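Local atomic coordinates of arylsulfatase (Pseudoalteromonas sp. MB47, PDB entry 7AJ0), a protein that probably hydrolyses sulfate esters of fucoidan in an exo-acting manner, as a calcium-containing member of the sulfatase family that assembles into a hexamer. Residues 348-351 and 352-356; 478-481 and 482-485. All coordinates share one frame; numbering follows the deposited sequence.

Overall arrangement
Contact 1 comes first along the chain, its centre about 12 Å from that of the chain, where the one-turn helix 350-353 feeds strand 354-360 of the large mixed sheet. Contact 2 follows more than a hundred residues later, in the loop between strand 466-469 and helix 489-505, its centre about 31 Å from the chain centre. The contact centres are about 20 Å apart and their nearest atoms about 7 Å, without touching. Both lean on the small antiparallel sheet of strands 420-425, 428-434, 437-440 and 466-469: contact 1 through Thr-430 and Lys-438, contact 2 through Val-467. The small sheet thus links the sulfatase core to a loop that meets two neighbouring subunits of the hexamer.

Contact 1: 348-351 and 352-356; sequences TWEG and GVRIP
A single helical turn, 350-353, with Trp-349 at the N-cap position, swings directly into strand 354-360, and at that junction the end of Glu-350 comes back to the aliphatic part of Arg-354. The carbonyl of Trp-349 takes the N-H of Gly-352, whose N is 3.0 Å from Trp-349 O. Two amides then converge on Glu-350 O: the bond from Arg-354 N to Glu-350 O is short, 2.8 Å, whereas Val-353 N lies 3.3 Å from Glu-350 O, with a less straight N-H. Water bridges the outlet of the turn, donating to Gly-351 O and to Arg-354 O.

Among the side chains, Glu-350 folds back. Its bend at chi2 (-66°) brings the carboxylate round to the arginine, where Glu-350 OE1 rests 3.3 Å from Arg-354 CD and 3.6 Å from Arg-354 CB. The arginine runs out straight from CG to NE, so its guanidinium passes beyond the acid; Glu-350 OE1 to Arg-354 NE is 4.3 Å, too long for a salt bridge, and the two planar groups stand 69° apart. Any attraction there is probably secondary, because the carboxylate is held by Tyr-97 and Lys-438, and Arg-354 NH2 is bonded to Thr-94 O and to Ala-75 O of a second subunit. Val-353 CG2 lies 3.4 Å from Trp-349 O.

The calcium site lies in the neighbourhood of Gly-352, which is not one of its ligands. Beyond the turn, strand 354-360 runs antiparallel to both 91-97 and 318-324 in the large mixed sheet, while Trp-349 and Thr-348 pack on strand 442-446.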
loop_
_atom_site.group_PDB
_atom_site.type_symbol
_atom_site.label_atom_id
_atom_site.label_comp_id
_atom_site.label_asym_id
_atom_site.label_seq_id
_atom_site.Cartn_x
_atom_site.Cartn_y
_atom_site.Cartn_z
ATOM N N THR A 348 11.306 14.597 10.235
ATOM C CA THR A 348 12.561 15.108 9.703
ATOM C C THR A 348 12.667 14.920 8.194
ATOM O O THR A 348 13.777 14.914 7.653
ATOM C CB THR A 348 13.747 14.452 10.410
ATOM O OG1 THR A 348 13.542 13.038 10.489
ATOM C CG2 THR A 348 13.909 15.034 11.808
ATOM N N TRP A 349 11.541 14.746 7.509
ATOM C CA TRP A 349 11.517 15.019 6.081
ATOM C C TRP A 349 11.789 16.506 5.864
ATOM O O TRP A 349 11.654 17.328 6.775
ATOM C CB TRP A 349 10.176 14.635 5.464
ATOM C CG TRP A 349 9.890 13.165 5.464
ATOM C CD1 TRP A 349 8.874 12.531 6.117
ATOM C CD2 TRP A 349 10.626 12.144 4.781
ATOM N NE1 TRP A 349 8.928 11.179 5.880
ATOM C CE2 TRP A 349 9.996 10.915 5.064
ATOM C CE3 TRP A 349 11.755 12.148 3.958
ATOM C CZ2 TRP A 349 10.459 9.705 4.556
ATOM C CZ3 TRP A 349 12.212 10.948 3.455
ATOM C CH2 TRP A 349 11.566 9.742 3.755
ATOM N N GLU A 350 12.178 16.857 4.641
ATOM C CA GLU A 350 12.475 18.257 4.359
ATOM C C GLU A 350 11.270 19.148 4.631
ATOM O O GLU A 350 11.433 20.302 5.044
ATOM C CB GLU A 350 12.950 18.408 2.918
ATOM C CG GLU A 350 14.306 17.773 2.669
ATOM C CD GLU A 350 15.412 18.471 3.431
ATOM O OE1 GLU A 350 15.611 19.682 3.199
ATOM O OE2 GLU A 350 16.071 17.816 4.270
ATOM N N GLY A 351 10.056 18.627 4.432
ATOM C CA GLY A 351 8.869 19.419 4.691
ATOM C C GLY A 351 8.770 19.910 6.121
ATOM O O GLY A 351 8.152 20.944 6.386
ATOM N N GLY A 352 9.377 19.191 7.058
ATOM C CA GLY A 352 9.268 19.549 8.455
ATOM C C GLY A 352 10.322 20.519 8.947
ATOM O O GLY A 352 10.071 21.277 9.891
ATOM N N VAL A 353 11.496 20.519 8.313
ATOM C CA VAL A 353 12.644 21.238 8.848
ATOM C C VAL A 353 13.179 22.292 7.889
ATOM O O VAL A 353 13.803 23.267 8.320
ATOM C CB VAL A 353 13.765 20.244 9.227
ATOM C CG1 VAL A 353 13.339 19.387 10.409
ATOM C CG2 VAL A 353 14.126 19.370 8.033
ATOM N N ARG A 354 12.946 22.120 6.591
ATOM C CA ARG A 354 13.397 23.103 5.606
ATOM C C ARG A 354 12.370 24.229 5.538
ATOM O O ARG A 354 11.256 24.036 5.040
ATOM C CB ARG A 354 13.602 22.456 4.242
ATOM C CG ARG A 354 14.481 23.283 3.316
ATOM C CD ARG A 354 14.725 22.576 1.998
ATOM N NE ARG A 354 15.507 23.394 1.075
ATOM C CZ ARG A 354 15.905 22.990 -0.126
ATOM N NH1 ARG A 354 15.597 21.773 -0.554
ATOM N NH2 ARG A 354 16.613 23.800 -0.898
ATOM N N ILE A 355 12.753 25.409 6.017
ATOM C CA ILE A 355 11.797 26.469 6.330
ATOM C C ILE A 355 12.220 27.747 5.618
ATOM O O ILE A 355 13.383 27.899 5.213
ATOM C CB ILE A 355 11.702 26.714 7.854
ATOM C CG1 ILE A 355 13.112 26.832 8.440
ATOM C CG2 ILE A 355 10.942 25.591 8.527
ATOM C CD1 ILE A 355 13.293 27.988 9.378
ATOM N N PRO A 356 11.299 28.700 5.475
ATOM C CA PRO A 356 11.660 29.985 4.866
ATOM C C PRO A 356 12.650 30.741 5.734
ATOM O O PRO A 356 12.620 30.662 6.965
ATOM C CB PRO A 356 10.325 30.737 4.773
ATOM C CG PRO A 356 9.261 29.718 5.044
ATOM C CD PRO A 356 9.889 28.666 5.903
HETATM O O HOH W 1 8.615 22.998 4.777
#

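Contact 2: 478-481 and 482-485; sequences ASTG and HQYF
Thr-480 and Gly-481 meet Gln-483 in a tight reversal of the chain, which Ala-478 and Ser-479 lead up to. Ala-478 O bonds to Arg-450 of a second subunit. Ser-479 OG accepts a weak bond from the Gly-481 N-H and also serves as a partner for Val-467 N and for Asp-454 O of a third subunit. Thr-480 supplies the one hydrogen bond between the two segments and the contact with the tyrosine ring: its carbonyl takes the amide of Gln-483, Gln-483 N to Thr-480 O 3.0 Å, with a nearly straight N-H. With Gly-481 at phi 52° and psi -129° and His-482 following, this is a type II' beta turn. Gln-483 CB sits 3.3 Å from the same Thr-480 O.

The side chain of Thr-480 meets Tyr-484 roughly at right angles. Its CB reaches the ring at the edge, 4.1 Å from Tyr-484 CD2, and CG2 lies alongside CE2, while Gln-483 CG covers one face of that ring, over its centre. Having OG1 tucked between the backbone N and the carbonyl carbon (chi1 57°) brings the hydroxyl to a water 2.7 Å from Thr-480 OG1; the same water accepts the Tyr-484 N-H at 3.0 Å from Tyr-484 N. Gly-481 completes the segment, and Gly-481 O lies 3.8 Å from Phe-485 CB; a second beta turn follows, closed by Phe-485 N on His-482 O.

The backbone bonds are local, while the polar ends of two side chains bond to the third subunit, His-482 ND1 to its Asp-454 and Gln-483 OE1 to its Arg-451, consistent with the loop being part of the hexamer interface.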
loop_
_atom_site.group_PDB
_atom_site.type_symbol
_atom_site.label_atom_id
_atom_site.label_comp_id
_atom_site.label_asym_id
_atom_site.label_seq_id
_atom_site.Cartn_x
_atom_site.Cartn_y
_atom_site.Cartn_z
ATOM N N ALA A 478 12.129 8.920 -3.727
ATOM C CA ALA A 478 12.663 7.564 -3.679
ATOM C C ALA A 478 14.164 7.617 -3.430
ATOM O O ALA A 478 14.900 8.266 -4.179
ATOM C CB ALA A 478 12.359 6.803 -4.977
ATOM N N SER A 479 14.608 6.919 -2.390
ATOM C CA SER A 479 16.004 6.959 -1.985
ATOM C C SER A 479 16.874 6.120 -2.909
ATOM O O SER A 479 16.469 5.048 -3.366
ATOM C CB SER A 479 16.147 6.458 -0.547
ATOM O OG SER A 479 17.496 6.152 -0.249
ATOM N N THR A 480 18.081 6.623 -3.183
ATOM C CA THR A 480 19.088 5.884 -3.932
ATOM C C THR A 480 20.222 5.374 -3.052
ATOM O O THR A 480 21.089 4.648 -3.549
ATOM C CB THR A 480 19.674 6.757 -5.052
ATOM O OG1 THR A 480 20.228 7.953 -4.491
ATOM C CG2 THR A 480 18.594 7.120 -6.064
ATOM N N GLY A 481 20.239 5.743 -1.774
ATOM C CA GLY A 481 21.217 5.192 -0.851
ATOM C C GLY A 481 22.638 5.321 -1.353
ATOM O O GLY A 481 23.088 6.400 -1.759
ATOM N N HIS A 482 23.357 4.198 -1.328
ATOM C CA HIS A 482 24.772 4.161 -1.664
ATOM C C HIS A 482 25.045 4.197 -3.161
ATOM O O HIS A 482 26.214 4.279 -3.554
ATOM C CB HIS A 482 25.398 2.885 -1.089
ATOM C CG HIS A 482 25.198 1.680 -1.958
ATOM N ND1 HIS A 482 23.949 1.195 -2.286
ATOM C CD2 HIS A 482 26.090 0.874 -2.584
ATOM C CE1 HIS A 482 24.080 0.139 -3.070
ATOM N NE2 HIS A 482 25.369 -0.078 -3.264
ATOM N N GLN A 483 24.009 4.137 -4.001
ATOM C CA GLN A 483 24.229 3.874 -5.420
ATOM C C GLN A 483 25.147 4.914 -6.053
ATOM O O GLN A 483 26.034 4.569 -6.843
ATOM C CB GLN A 483 22.894 3.829 -6.163
ATOM C CG GLN A 483 22.974 3.133 -7.510
ATOM C CD GLN A 483 21.715 3.301 -8.334
ATOM O OE1 GLN A 483 20.799 4.026 -7.949
ATOM N NE2 GLN A 483 21.664 2.630 -9.480
ATOM N N TYR A 484 24.942 6.192 -5.731
ATOM C CA TYR A 484 25.720 7.275 -6.319
ATOM C C TYR A 484 26.547 8.019 -5.278
ATOM O O TYR A 484 27.008 9.133 -5.540
ATOM C CB TYR A 484 24.801 8.265 -7.040
ATOM C CG TYR A 484 23.894 7.641 -8.071
ATOM C CD1 TYR A 484 24.395 7.194 -9.286
ATOM C CD2 TYR A 484 22.532 7.509 -7.836
ATOM C CE1 TYR A 484 23.566 6.624 -10.236
ATOM C CE2 TYR A 484 21.694 6.941 -8.779
ATOM C CZ TYR A 484 22.216 6.501 -9.977
ATOM O OH TYR A 484 21.381 5.939 -10.916
ATOM N N PHE A 485 26.747 7.422 -4.102
ATOM C CA PHE A 485 27.302 8.142 -2.962
ATOM C C PHE A 485 28.279 7.275 -2.179
ATOM O O PHE A 485 28.450 7.467 -0.970
ATOM C CB PHE A 485 26.166 8.633 -2.052
ATOM C CG PHE A 485 26.541 9.783 -1.158
ATOM C CD1 PHE A 485 27.085 10.942 -1.683
ATOM C CD2 PHE A 485 26.318 9.713 0.207
ATOM C CE1 PHE A 485 27.421 11.999 -0.862
ATOM C CE2 PHE A 485 26.650 10.770 1.034
ATOM C CZ PHE A 485 27.200 11.914 0.498
HETATM O O HOH W 2 22.865 7.455 -3.921
#